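PDB 2P6W: putative glycosyltransferase (Mannosyltransferase) involved in glycosylating the PBCV-1 major capsid protein from Paramecium bursaria Chlorella virus 1, which probably transfers a sugar from a nucleotide-sugar donor during glycosylation of the viral major capsid protein, this chain being its manganese-binding N-terminal domain. Local coordinates for residues A[8-13]-A[30-35]; A[60-65]-A[76-81]; A[110-115]-A[178-183]. All coordinates share one frame; numbering follows the deposited sequence.

Interaction 1 (A[8-13]-A[30-35])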
ATOM      1  N   ILE A   8     -10.965  -8.085   5.144  1.00 23.35           N
ATOM      2  CA  ILE A   8      -9.830  -7.259   4.718  1.00 22.51           C
ATOM      3  C   ILE A   8      -9.147  -6.630   5.923  1.00 21.44           C
ATOM      4  O   ILE A   8      -9.827  -6.121   6.817  1.00 22.30           O
ATOM      5  CB  ILE A   8     -10.311  -6.161   3.763  1.00 22.20           C
ATOM      6  CG1 ILE A   8     -10.801  -6.792   2.460  1.00 23.72           C
ATOM      7  CG2 ILE A   8      -9.198  -5.102   3.487  1.00 22.80           C
ATOM      8  CD1 ILE A   8     -11.685  -5.865   1.619  1.00 24.60           C
ATOM      9  N   THR A   9      -7.808  -6.664   5.941  1.00 21.19           N
ATOM     10  CA  THR A   9      -7.015  -5.960   6.944  1.00 20.59           C
ATOM     11  C   THR A   9      -6.179  -4.929   6.216  1.00 20.69           C
ATOM     12  O   THR A   9      -5.373  -5.288   5.352  1.00 20.46           O
ATOM     13  CB  THR A   9      -6.067  -6.923   7.684  1.00 21.38           C
ATOM     14  OG1 THR A   9      -6.847  -7.832   8.472  1.00 21.39           O
ATOM     15  CG2 THR A   9      -5.076  -6.175   8.596  1.00 21.26           C
ATOM     16  N   ILE A  10      -6.389  -3.658   6.531  1.00 20.39           N
ATOM     17  CA  ILE A  10      -5.539  -2.617   5.979  1.00 20.19           C
ATOM     18  C   ILE A  10      -4.380  -2.451   6.932  1.00 21.07           C
ATOM     19  O   ILE A  10      -4.579  -2.429   8.151  1.00 22.52           O
ATOM     20  CB  ILE A  10      -6.298  -1.286   5.789  1.00 20.77           C
ATOM     21  CG1 ILE A  10      -7.542  -1.543   4.929  1.00 21.38           C
ATOM     22  CG2 ILE A  10      -5.362  -0.201   5.185  1.00 21.98           C
ATOM     23  CD1 ILE A  10      -8.319  -0.319   4.525  1.00 22.08           C
ATOM     24  N   LEU A  11      -3.184  -2.341   6.372  1.00 20.04           N
ATOM     25  CA  LEU A  11      -1.990  -2.140   7.195  1.00 20.54           C
ATOM     26  C   LEU A  11      -1.146  -1.002   6.659  1.00 20.22           C
ATOM     27  O   LEU A  11      -1.109  -0.729   5.456  1.00 20.41           O
ATOM     28  CB  LEU A  11      -1.147  -3.418   7.331  1.00 21.33           C
ATOM     29  CG  LEU A  11      -0.615  -4.021   6.031  1.00 22.12           C
ATOM     30  CD1 LEU A  11       0.774  -4.595   6.230  1.00 23.64           C
ATOM     31  CD2 LEU A  11      -1.545  -5.101   5.527  1.00 23.85           C
ATOM     32  N   SER A  12      -0.449  -0.351   7.588  1.00 20.91           N
ATOM     33  CA  SER A  12       0.470   0.721   7.247  1.00 20.63           C
ATOM     34  C   SER A  12       1.400   0.893   8.420  1.00 20.90           C
ATOM     35  O   SER A  12       1.427   0.045   9.335  1.00 20.42           O
ATOM     36  CB  SER A  12      -0.297   2.021   6.978  1.00 21.04           C
ATOM     37  OG  SER A  12       0.544   3.033   6.418  1.00 20.28           O
ATOM     38  N   GLY A  13       2.146   1.991   8.419  1.00 20.80           N
ATOM     39  CA  GLY A  13       3.018   2.286   9.555  1.00 21.25           C
ATOM     40  C   GLY A  13       3.798   3.533   9.280  1.00 21.86           C
ATOM     41  O   GLY A  13       3.906   3.956   8.126  1.00 22.90           O
ATOM     42  N   GLU A  30      -7.774   4.611   9.731  1.00 20.63           N
ATOM     43  CA  GLU A  30      -8.404   3.953  10.877  1.00 21.87           C
ATOM     44  C   GLU A  30      -9.928   4.192  10.850  1.00 21.62           C
ATOM     45  O   GLU A  30     -10.738   3.264  11.058  1.00 22.36           O
ATOM     46  CB  GLU A  30      -7.782   4.444  12.192  1.00 22.60           C
ATOM     47  CG  GLU A  30      -8.234   3.624  13.406  1.00 25.54           C
ATOM     48  CD  GLU A  30      -7.252   3.629  14.579  1.00 30.51           C
ATOM     49  OE1 GLU A  30      -6.341   4.489  14.631  1.00 28.92           O
ATOM     50  OE2 GLU A  30      -7.404   2.745  15.464  1.00 32.40           O
ATOM     51  N   GLU A  31     -10.314   5.436  10.559  1.00 20.86           N
ATOM     52  CA  GLU A  31     -11.728   5.775  10.513  1.00 21.68           C
ATOM     53  C   GLU A  31     -12.391   4.945   9.432  1.00 21.19           C
ATOM     54  O   GLU A  31     -13.459   4.361   9.632  1.00 21.88           O
ATOM     55  CB  GLU A  31     -11.941   7.255  10.182  1.00 21.10           C
ATOM     56  CG  GLU A  31     -13.423   7.601  10.100  1.00 22.70           C
ATOM     57  CD  GLU A  31     -13.706   8.913   9.397  1.00 25.96           C
ATOM     58  OE1 GLU A  31     -12.770   9.516   8.809  1.00 24.02           O
ATOM     59  OE2 GLU A  31     -14.891   9.330   9.427  1.00 25.58           O
ATOM     60  N   TYR A  32     -11.744   4.908   8.268  1.00 20.71           N
ATOM     61  CA  TYR A  32     -12.300   4.158   7.149  1.00 20.48           C
ATOM     62  C   TYR A  32     -12.521   2.680   7.516  1.00 20.57           C
ATOM     63  O   TYR A  32     -13.571   2.093   7.215  1.00 21.22           O
ATOM     64  CB  TYR A  32     -11.382   4.308   5.935  1.00 21.06           C
ATOM     65  CG  TYR A  32     -11.907   3.597   4.705  1.00 20.53           C
ATOM     66  CD1 TYR A  32     -13.010   4.097   4.002  1.00 21.53           C
ATOM     67  CD2 TYR A  32     -11.292   2.425   4.246  1.00 20.81           C
ATOM     68  CE1 TYR A  32     -13.505   3.432   2.870  1.00 20.17           C
ATOM     69  CE2 TYR A  32     -11.777   1.753   3.136  1.00 19.75           C
ATOM     70  CZ  TYR A  32     -12.886   2.256   2.448  1.00 21.20           C
ATOM     71  OH  TYR A  32     -13.369   1.583   1.345  1.00 21.29           O
ATOM     72  N   CYS A  33     -11.542   2.072   8.179  1.00 20.40           N
ATOM     73  CA  CYS A  33     -11.685   0.690   8.618  1.00 20.43           C
ATOM     74  C   CYS A  33     -12.881   0.498   9.558  1.00 20.90           C
ATOM     75  O   CYS A  33     -13.626  -0.473   9.429  1.00 21.48           O
ATOM     76  CB  CYS A  33     -10.409   0.209   9.282  1.00 20.07           C
ATOM     77  SG  CYS A  33      -9.065  -0.004   8.086  1.00 21.60           S
ATOM     78  N   SER A  34     -13.070   1.449  10.474  1.00 21.36           N
ATOM     79  CA  SER A  34     -14.176   1.373  11.430  1.00 21.67           C
ATOM     80  C   SER A  34     -15.533   1.417  10.712  1.00 22.20           C
ATOM     81  O   SER A  34     -16.480   0.732  11.116  1.00 22.74           O
ATOM     82  CB  SER A  34     -14.067   2.496  12.475  1.00 21.47           C
ATOM     83  OG  SER A  34     -14.490   3.744  11.942  1.00 22.25           O
ATOM     84  N   ILE A  35     -15.618   2.212   9.644  1.00 22.04           N
ATOM     85  CA  ILE A  35     -16.873   2.346   8.894  1.00 22.66           C
ATOM     86  C   ILE A  35     -17.318   1.034   8.235  1.00 22.79           C
ATOM     87  O   ILE A  35     -18.518   0.703   8.220  1.00 22.51           O
ATOM     88  CB  ILE A  35     -16.806   3.513   7.879  1.00 23.14           C
ATOM     89  CG1 ILE A  35     -16.712   4.852   8.624  1.00 23.93           C
ATOM     90  CG2 ILE A  35     -18.040   3.526   6.933  1.00 23.75           C
ATOM     91  CD1 ILE A  35     -16.347   6.050   7.759  1.00 22.67           C
TER
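In the beta-alpha-beta unit formed by strand 8-13, helix 20-36 and strand 39-43, the helix is laid against the sheet through I10, which meets C33 and Y32. Facing the helix, the isoleucine does all the touching from the strand side. Its CG1 stands beside the backbone N (chi1 -55°) and the chain then runs on extended, which brings CD1 against both helix residues. C33, whose side chain leaves the helix toward the strand, puts SG 3.7 Å from I10 CD1 and nearly as close to I10 CB and CG1, so the sulfur rests along the flank of the isoleucine. The second contact is more slender: I10 CD1 approaches the edge of the Y32 ring near its plane, 4.1 Å from CD2, and the two side chains cross at about a right angle. With CG anti to its backbone N (chi1 -178°), Y32 extends its ring away from the helix, past the end of I10, and its hydroxyl is hydrogen-bonded to K92 O. The contact is small and wholly apolar, burying 112 Å² in all, and its three side chains are buried; F40 of strand 39-43 also packs on C33, while L79 of strand 75-79 lies against I10. On the other side of the strand, L11 faces helix 59-69. The strand ends at G13, a residue of the UDP-binding site. This is the packing of a crossover helix on a parallel strand pair, as at the start of the Rossmann-like nucleotide-binding half of a GT-A glycosyltransferase.

Interaction 2 (A[60-65]-A[76-81]). With MN (manganese (II) ion), chain B.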
ATOM      1  N   SER A  60       6.898  -5.527   3.679  1.00 21.46           N
ATOM      2  CA  SER A  60       6.831  -6.987   3.554  1.00 22.21           C
ATOM      3  C   SER A  60       7.179  -7.699   4.865  1.00 22.88           C
ATOM      4  O   SER A  60       6.999  -8.923   4.995  1.00 23.22           O
ATOM      5  CB  SER A  60       7.728  -7.472   2.412  1.00 22.31           C
ATOM      6  OG  SER A  60       7.281  -6.939   1.180  1.00 23.38           O
ATOM      7  N   TRP A  61       7.703  -6.932   5.823  1.00 22.54           N
ATOM      8  CA  TRP A  61       7.876  -7.407   7.191  1.00 23.06           C
ATOM      9  C   TRP A  61       6.619  -7.090   8.012  1.00 22.76           C
ATOM     10  O   TRP A  61       6.134  -7.942   8.773  1.00 23.51           O
ATOM     11  CB  TRP A  61       9.123  -6.768   7.810  1.00 23.24           C
ATOM     12  CG  TRP A  61       9.415  -7.184   9.230  1.00 23.02           C
ATOM     13  CD1 TRP A  61      10.115  -8.274   9.635  1.00 24.17           C
ATOM     14  CD2 TRP A  61       9.026  -6.484  10.416  1.00 23.54           C
ATOM     15  NE1 TRP A  61      10.179  -8.313  11.013  1.00 23.99           N
ATOM     16  CE2 TRP A  61       9.506  -7.230  11.513  1.00 25.16           C
ATOM     17  CE3 TRP A  61       8.272  -5.322  10.664  1.00 24.48           C
ATOM     18  CZ2 TRP A  61       9.294  -6.835  12.838  1.00 24.80           C
ATOM     19  CZ3 TRP A  61       8.075  -4.925  11.984  1.00 23.17           C
ATOM     20  CH2 TRP A  61       8.577  -5.690  13.053  1.00 23.24           C
ATOM     21  N   ILE A  62       6.090  -5.876   7.842  1.00 22.76           N
ATOM     22  CA  ILE A  62       4.874  -5.438   8.566  1.00 22.64           C
ATOM     23  C   ILE A  62       3.660  -6.324   8.250  1.00 23.35           C
ATOM     24  O   ILE A  62       2.807  -6.567   9.118  1.00 23.18           O
ATOM     25  CB  ILE A  62       4.557  -3.940   8.325  1.00 22.48           C
ATOM     26  CG1 ILE A  62       5.717  -3.067   8.804  1.00 22.84           C
ATOM     27  CG2 ILE A  62       3.213  -3.499   8.995  1.00 22.98           C
ATOM     28  CD1 ILE A  62       5.614  -1.645   8.301  1.00 23.86           C
ATOM     29  N   ILE A  63       3.567  -6.837   7.022  1.00 22.92           N
ATOM     30  CA  ILE A  63       2.471  -7.753   6.711  1.00 22.97           C
ATOM     31  C   ILE A  63       2.397  -8.982   7.651  1.00 23.24           C
ATOM     32  O   ILE A  63       1.291  -9.410   8.000  1.00 23.14           O
ATOM     33  CB  ILE A  63       2.434  -8.123   5.204  1.00 22.55           C
ATOM     34  CG1 ILE A  63       1.046  -8.656   4.828  1.00 22.90           C
ATOM     35  CG2 ILE A  63       3.593  -9.057   4.832  1.00 23.51           C
ATOM     36  CD1 ILE A  63       0.867  -8.870   3.342  1.00 24.34           C
ATOM     37  N   GLN A  64       3.538  -9.549   8.067  1.00 23.37           N
ATOM     38  CA  GLN A  64       3.509 -10.653   9.025  1.00 24.02           C
ATOM     39  C   GLN A  64       2.935 -10.200  10.377  1.00 23.44           C
ATOM     40  O   GLN A  64       2.212 -10.941  11.027  1.00 23.61           O
ATOM     41  CB  GLN A  64       4.878 -11.366   9.196  1.00 24.42           C
ATOM     42  CG  GLN A  64       4.773 -12.505  10.262  1.00 26.42           C
ATOM     43  CD  GLN A  64       5.957 -13.464  10.394  1.00 26.50           C
ATOM     44  OE1 GLN A  64       7.148 -13.133  10.138  1.00 27.86           O
ATOM     45  NE2 GLN A  64       5.636 -14.662  10.851  1.00 24.35           N
ATOM     46  N   GLN A  65       3.246  -8.969  10.777  1.00 22.45           N
ATOM     47  CA  GLN A  65       2.691  -8.399  12.007  1.00 21.73           C
ATOM     48  C   GLN A  65       1.175  -8.389  11.923  1.00 21.56           C
ATOM     49  O   GLN A  65       0.484  -8.786  12.873  1.00 22.31           O
ATOM     50  CB  GLN A  65       3.164  -6.959  12.202  1.00 21.19           C
ATOM     51  CG  GLN A  65       4.667  -6.760  12.372  1.00 20.13           C
ATOM     52  CD  GLN A  65       5.144  -7.132  13.761  1.00 21.39           C
ATOM     53  OE1 GLN A  65       5.212  -8.311  14.106  1.00 23.75           O
ATOM     54  NE2 GLN A  65       5.476  -6.134  14.564  1.00 21.23           N
ATOM     55  N   PHE A  76      -4.943  -8.725   2.550  1.00 20.77           N
ATOM     56  CA  PHE A  76      -4.147  -7.694   3.223  1.00 21.02           C
ATOM     57  C   PHE A  76      -3.984  -6.552   2.250  1.00 22.07           C
ATOM     58  O   PHE A  76      -3.736  -6.776   1.067  1.00 23.08           O
ATOM     59  CB  PHE A  76      -2.768  -8.232   3.609  1.00 20.78           C
ATOM     60  CG  PHE A  76      -2.834  -9.298   4.661  1.00 20.13           C
ATOM     61  CD1 PHE A  76      -2.829  -8.961   6.014  1.00 19.73           C
ATOM     62  CD2 PHE A  76      -2.926 -10.639   4.294  1.00 19.84           C
ATOM     63  CE1 PHE A  76      -2.912  -9.943   6.986  1.00 20.28           C
ATOM     64  CE2 PHE A  76      -3.010 -11.638   5.275  1.00 21.96           C
ATOM     65  CZ  PHE A  76      -3.007 -11.279   6.624  1.00 21.83           C
ATOM     66  N   LEU A  77      -4.150  -5.330   2.739  1.00 21.27           N
ATOM     67  CA  LEU A  77      -4.010  -4.160   1.880  1.00 21.18           C
ATOM     68  C   LEU A  77      -2.956  -3.252   2.507  1.00 21.07           C
ATOM     69  O   LEU A  77      -3.200  -2.656   3.552  1.00 21.40           O
ATOM     70  CB  LEU A  77      -5.363  -3.433   1.749  1.00 21.26           C
ATOM     71  CG  LEU A  77      -5.326  -2.082   1.032  1.00 21.44           C
ATOM     72  CD1 LEU A  77      -4.702  -2.218  -0.364  1.00 21.98           C
ATOM     73  CD2 LEU A  77      -6.714  -1.480   0.934  1.00 22.12           C
ATOM     74  N   TRP A  78      -1.786  -3.161   1.875  1.00 20.37           N
ATOM     75  CA  TRP A  78      -0.748  -2.226   2.314  1.00 19.99           C
ATOM     76  C   TRP A  78      -1.035  -0.837   1.747  1.00 20.61           C
ATOM     77  O   TRP A  78      -1.259  -0.725   0.542  1.00 21.09           O
ATOM     78  CB  TRP A  78       0.642  -2.662   1.804  1.00 20.59           C
ATOM     79  CG  TRP A  78       1.627  -1.563   2.015  1.00 21.03           C
ATOM     80  CD1 TRP A  78       2.034  -0.623   1.106  1.00 20.83           C
ATOM     81  CD2 TRP A  78       2.258  -1.215   3.256  1.00 20.22           C
ATOM     82  NE1 TRP A  78       2.889   0.278   1.703  1.00 21.36           N
ATOM     83  CE2 TRP A  78       3.051  -0.071   3.019  1.00 22.03           C
ATOM     84  CE3 TRP A  78       2.237  -1.766   4.547  1.00 20.00           C
ATOM     85  CZ2 TRP A  78       3.809   0.543   4.028  1.00 20.74           C
ATOM     86  CZ3 TRP A  78       3.006  -1.162   5.553  1.00 20.94           C
ATOM     87  CH2 TRP A  78       3.773  -0.013   5.285  1.00 20.21           C
ATOM     88  N   LEU A  79      -1.006   0.193   2.598  1.00 19.98           N
ATOM     89  CA  LEU A  79      -1.031   1.594   2.155  1.00 19.78           C
ATOM     90  C   LEU A  79       0.177   2.326   2.711  1.00 20.08           C
ATOM     91  O   LEU A  79       0.424   2.285   3.935  1.00 20.41           O
ATOM     92  CB  LEU A  79      -2.280   2.307   2.694  1.00 19.46           C
ATOM     93  CG  LEU A  79      -3.634   1.720   2.322  1.00 19.86           C
ATOM     94  CD1 LEU A  79      -4.736   2.570   2.948  1.00 21.87           C
ATOM     95  CD2 LEU A  79      -3.840   1.562   0.818  1.00 21.76           C
ATOM     96  N   ASP A  80       0.927   3.009   1.841  1.00 20.09           N
ATOM     97  CA  ASP A  80       2.013   3.896   2.307  1.00 20.26           C
ATOM     98  C   ASP A  80       1.429   4.894   3.298  1.00 20.32           C
ATOM     99  O   ASP A  80       0.246   5.245   3.209  1.00 19.55           O
ATOM    100  CB  ASP A  80       2.601   4.718   1.155  1.00 20.56           C
ATOM    101  CG  ASP A  80       3.550   3.928   0.272  1.00 21.98           C
ATOM    102  OD1 ASP A  80       3.765   2.723   0.525  1.00 21.58           O
ATOM    103  OD2 ASP A  80       4.078   4.536  -0.688  1.00 20.79           O
ATOM    104  N   SER A  81       2.245   5.389   4.219  1.00 19.64           N
ATOM    105  CA  SER A  81       1.768   6.428   5.132  1.00 20.26           C
ATOM    106  C   SER A  81       1.494   7.763   4.428  1.00 20.53           C
ATOM    107  O   SER A  81       0.927   8.685   5.036  1.00 20.33           O
ATOM    108  CB  SER A  81       2.753   6.634   6.293  1.00 20.64           C
ATOM    109  OG  SER A  81       4.054   6.915   5.791  1.00 21.51           O
TER
HETATM  110 MN    MN B 214       4.232   6.578  -1.349  1.00 22.11          MN
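I63 and I62 of helix 59-69 press on F76 and W78 of strand 75-79, one isoleucine to each aromatic residue. The tighter pair is I63 with F76: I63 CD1 comes to 3.7 Å from F76 CB, and CG1 lies 3.9 Å from F76 CG, so the isoleucine covers the root of the phenylalanine more than its far ring atoms. With CG1 anti to the backbone N (chi1 -160°), this branch of I63 reaches the strand. I62 touches more sparingly, its CD1 resting 3.8 Å from W78 CZ3 on the six-membered ring. L11 lies beside I62, F76 and W78, and L132 closes over I63 and F76. The looser side is the outer surface of the helix, where Q64 points away from the strand and is exposed. At its pyrrole edge, W78 NE1 donates to D80 OD1 over 2.9 Å, nearly straight at 167° and in the indole plane, using the OD1 lone pair anti to OD2. R59 forms a salt bridge to the same oxygen. Two groups thus grip OD1 while OD2 binds manganese, whose protein ligands also include D82 and H195. The arrangement is that of the DxD metal site after a central strand in GT-A glycosyltransferases.

Interaction 3 (A[110-115]-A[178-183])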
ATOM      1  N   PHE A 110      -1.210  -1.753  -9.201  1.00 19.55           N
ATOM      2  CA  PHE A 110      -1.652  -0.591  -9.988  1.00 19.67           C
ATOM      3  C   PHE A 110      -0.512   0.005 -10.770  1.00 19.74           C
ATOM      4  O   PHE A 110       0.596   0.130 -10.253  1.00 20.91           O
ATOM      5  CB  PHE A 110      -2.308   0.458  -9.066  1.00 19.89           C
ATOM      6  CG  PHE A 110      -3.360  -0.144  -8.221  1.00 20.70           C
ATOM      7  CD1 PHE A 110      -4.642  -0.317  -8.730  1.00 21.46           C
ATOM      8  CD2 PHE A 110      -3.052  -0.655  -6.963  1.00 21.64           C
ATOM      9  CE1 PHE A 110      -5.621  -0.967  -7.987  1.00 21.83           C
ATOM     10  CE2 PHE A 110      -4.010  -1.295  -6.209  1.00 22.82           C
ATOM     11  CZ  PHE A 110      -5.308  -1.464  -6.720  1.00 21.96           C
ATOM     12  N   HIS A 111      -0.787   0.353 -12.027  1.00 20.42           N
ATOM     13  CA  HIS A 111       0.219   1.037 -12.813  1.00 20.51           C
ATOM     14  C   HIS A 111       0.247   2.522 -12.480  1.00 20.33           C
ATOM     15  O   HIS A 111      -0.578   3.012 -11.697  1.00 20.87           O
ATOM     16  CB  HIS A 111       0.039   0.778 -14.319  1.00 20.43           C
ATOM     17  CG  HIS A 111      -1.132   1.478 -14.937  1.00 21.62           C
ATOM     18  ND1 HIS A 111      -1.115   2.823 -15.236  1.00 22.56           N
ATOM     19  CD2 HIS A 111      -2.326   1.008 -15.381  1.00 21.90           C
ATOM     20  CE1 HIS A 111      -2.261   3.162 -15.797  1.00 22.54           C
ATOM     21  NE2 HIS A 111      -3.007   2.075 -15.911  1.00 21.19           N
ATOM     22  N   GLU A 112       1.234   3.222 -13.046  1.00 20.14           N
ATOM     23  CA  GLU A 112       1.369   4.681 -12.834  1.00 20.32           C
ATOM     24  C   GLU A 112       1.654   5.371 -14.166  1.00 20.51           C
ATOM     25  O   GLU A 112       2.354   6.377 -14.219  1.00 20.48           O
ATOM     26  CB  GLU A 112       2.445   5.007 -11.786  1.00 20.87           C
ATOM     27  CG  GLU A 112       3.828   4.349 -12.012  1.00 20.91           C
ATOM     28  CD  GLU A 112       4.895   4.840 -11.046  1.00 21.29           C
ATOM     29  OE1 GLU A 112       4.541   5.332  -9.952  1.00 24.11           O
ATOM     30  OE2 GLU A 112       6.090   4.722 -11.388  1.00 22.33           O
ATOM     31  N   ALA A 113       1.049   4.855 -15.232  1.00 20.25           N
ATOM     32  CA  ALA A 113       1.299   5.362 -16.582  1.00 20.06           C
ATOM     33  C   ALA A 113       0.402   6.535 -16.945  1.00 20.25           C
ATOM     34  O   ALA A 113      -0.689   6.658 -16.405  1.00 20.06           O
ATOM     35  CB  ALA A 113       1.081   4.238 -17.590  1.00 20.27           C
ATOM     36  N   PRO A 114       0.848   7.389 -17.882  1.00 20.58           N
ATOM     37  CA  PRO A 114       2.171   7.443 -18.494  1.00 20.93           C
ATOM     38  C   PRO A 114       3.162   8.347 -17.742  1.00 21.14           C
ATOM     39  O   PRO A 114       4.268   8.599 -18.253  1.00 21.55           O
ATOM     40  CB  PRO A 114       1.856   8.075 -19.850  1.00 20.73           C
ATOM     41  CG  PRO A 114       0.822   9.081 -19.535  1.00 20.78           C
ATOM     42  CD  PRO A 114      -0.041   8.417 -18.456  1.00 20.70           C
ATOM     43  N   TRP A 115       2.767   8.810 -16.554  1.00 20.90           N
ATOM     44  CA  TRP A 115       3.475   9.878 -15.836  1.00 20.99           C
ATOM     45  C   TRP A 115       4.560   9.361 -14.880  1.00 21.92           C
ATOM     46  O   TRP A 115       5.347  10.161 -14.357  1.00 22.04           O
ATOM     47  CB  TRP A 115       2.477  10.740 -15.036  1.00 21.35           C
ATOM     48  CG  TRP A 115       1.281  11.079 -15.832  1.00 19.97           C
ATOM     49  CD1 TRP A 115      -0.005  10.639 -15.628  1.00 20.93           C
ATOM     50  CD2 TRP A 115       1.244  11.921 -16.985  1.00 19.55           C
ATOM     51  NE1 TRP A 115      -0.843  11.169 -16.584  1.00 20.01           N
ATOM     52  CE2 TRP A 115      -0.100  11.946 -17.443  1.00 19.63           C
ATOM     53  CE3 TRP A 115       2.214  12.666 -17.675  1.00 18.99           C
ATOM     54  CZ2 TRP A 115      -0.493  12.678 -18.564  1.00 19.80           C
ATOM     55  CZ3 TRP A 115       1.821  13.403 -18.797  1.00 20.51           C
ATOM     56  CH2 TRP A 115       0.471  13.402 -19.228  1.00 19.41           C
ATOM     57  N   ASN A 178      -5.023   3.988  -6.457  1.00 19.49           N
ATOM     58  CA  ASN A 178      -3.663   4.465  -6.183  1.00 19.89           C
ATOM     59  C   ASN A 178      -3.521   5.783  -6.927  1.00 20.40           C
ATOM     60  O   ASN A 178      -2.730   5.922  -7.860  1.00 19.96           O
ATOM     61  CB  ASN A 178      -2.616   3.434  -6.607  1.00 20.92           C
ATOM     62  CG  ASN A 178      -1.220   3.761  -6.084  1.00 19.44           C
ATOM     63  OD1 ASN A 178      -0.963   4.859  -5.567  1.00 20.19           O
ATOM     64  ND2 ASN A 178      -0.301   2.791  -6.199  1.00 22.02           N
ATOM     65  N   CYS A 179      -4.357   6.740  -6.521  1.00 19.83           N
ATOM     66  CA  CYS A 179      -4.507   7.964  -7.286  1.00 20.65           C
ATOM     67  C   CYS A 179      -3.441   8.979  -6.900  1.00 21.01           C
ATOM     68  O   CYS A 179      -3.620   9.802  -5.988  1.00 21.73           O
ATOM     69  CB  CYS A 179      -5.924   8.523  -7.116  1.00 19.58           C
ATOM     70  SG  CYS A 179      -6.193   9.903  -8.242  1.00 22.67           S
ATOM     71  N   ILE A 180      -2.303   8.883  -7.590  1.00 21.84           N
ATOM     72  CA  ILE A 180      -1.169   9.777  -7.373  1.00 22.33           C
ATOM     73  C   ILE A 180      -1.586  11.226  -7.633  1.00 22.75           C
ATOM     74  O   ILE A 180      -2.106  11.553  -8.707  1.00 22.32           O
ATOM     75  CB  ILE A 180       0.028   9.352  -8.258  1.00 22.21           C
ATOM     76  CG1 ILE A 180       0.553   7.973  -7.812  1.00 22.47           C
ATOM     77  CG2 ILE A 180       1.137  10.399  -8.212  1.00 22.42           C
ATOM     78  CD1 ILE A 180       1.586   7.364  -8.748  1.00 23.87           C
ATOM     79  N   VAL A 181      -1.407  12.086  -6.626  1.00 22.74           N
ATOM     80  CA  VAL A 181      -1.992  13.423  -6.680  1.00 23.38           C
ATOM     81  C   VAL A 181      -1.457  14.271  -7.824  1.00 22.74           C
ATOM     82  O   VAL A 181      -2.231  14.884  -8.538  1.00 23.41           O
ATOM     83  CB  VAL A 181      -1.846  14.188  -5.357  1.00 23.57           C
ATOM     84  CG1 VAL A 181      -0.490  13.996  -4.778  1.00 26.57           C
ATOM     85  CG2 VAL A 181      -2.135  15.676  -5.552  1.00 24.49           C
ATOM     86  N   LYS A 182      -0.142  14.304  -7.997  1.00 22.78           N
ATOM     87  CA  LYS A 182       0.409  15.166  -9.047  1.00 23.69           C
ATOM     88  C   LYS A 182       0.138  14.660 -10.465  1.00 23.26           C
ATOM     89  O   LYS A 182       0.056  15.455 -11.410  1.00 22.85           O
ATOM     90  CB  LYS A 182       1.907  15.394  -8.818  1.00 24.86           C
ATOM     91  CG  LYS A 182       2.154  16.444  -7.716  1.00 29.25           C
ATOM     92  CD  LYS A 182       3.625  16.628  -7.434  1.00 33.06           C
ATOM     93  CE  LYS A 182       3.875  17.882  -6.604  1.00 34.53           C
ATOM     94  NZ  LYS A 182       5.332  18.207  -6.510  1.00 35.23           N
ATOM     95  N   ALA A 183       0.004  13.340 -10.598  1.00 22.45           N
ATOM     96  CA  ALA A 183      -0.129  12.688 -11.900  1.00 22.30           C
ATOM     97  C   ALA A 183      -1.565  12.633 -12.424  1.00 22.51           C
ATOM     98  O   ALA A 183      -1.792  12.718 -13.649  1.00 21.88           O
ATOM     99  CB  ALA A 183       0.433  11.288 -11.818  1.00 23.32           C
TER
HETATM  100  O   HOH W   1      -0.330   4.483  -9.084  1.00 27.56           O
HETATM  101  O   HOH W   2      -3.621  12.799 -15.717  1.00 28.71           O
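The indole of W115 has one face covered by the ring of the preceding P114, whose CG sits 3.7 Å above the plane, over its centre, and it meets A183 obliquely. There W115 CB is 3.9 Å from A183 CB, and CD1 is 3.4 Å from A183 O. NE1 is badly angled for a direct bond to that carbonyl; a water bridges them, donating to A183 O and weakly accepting from NE1. H111 ND1 accepts A113 N in the ring plane, at 3.0 Å, and NE2 is bonded to D173. At the buried end, F110 CB lies 3.9 Å from N178 CB, and the ring meets that same carbon obliquely, with ring and amide planes 83° apart. The N178 amide is held at both ends, OD1 by H195 ND1 and ND2 by N121 OD1. I180 CD1 packs against E112, 3.8 Å from E112 OE1 and about as near its CB. With CG between the backbone N and the carbonyl carbon (chi1 52°) and the chain extended beyond, E112 lays CB and carboxylate along that methyl. The carboxylate turns to N121, S117 and Y118. A second water donates to H111 O and N178 O, so one water joins the two backbones. N178, bonded to the manganese ligand H195, is a second-shell residue, and the contact packs the loop after strand 107-110 beside the metal-binding site of the GT-A domain.

Overall arrangement
From the N terminus, strand 8-13 runs into helix 20-36 and interaction 1 closes this first loop of the chain. Interaction 2 opens after it, closing the short helix-to-strand connection from helix 59-69 to strand 75-79, and interaction 3 spans the longest stretch, from the loop after strand 107-110 to strand 179-180. The three follow in series; none nests or crosses. Interactions 1 and 2 touch because strands 8-13 and 75-79 are neighbours in the six-stranded sheet, S12 OG bonding to L79 O, with their helices on opposite faces. Interaction 3 touches neither, its nearest atoms about 6 Å from interaction 2, and joins the large sheet to the three-stranded one near the manganese.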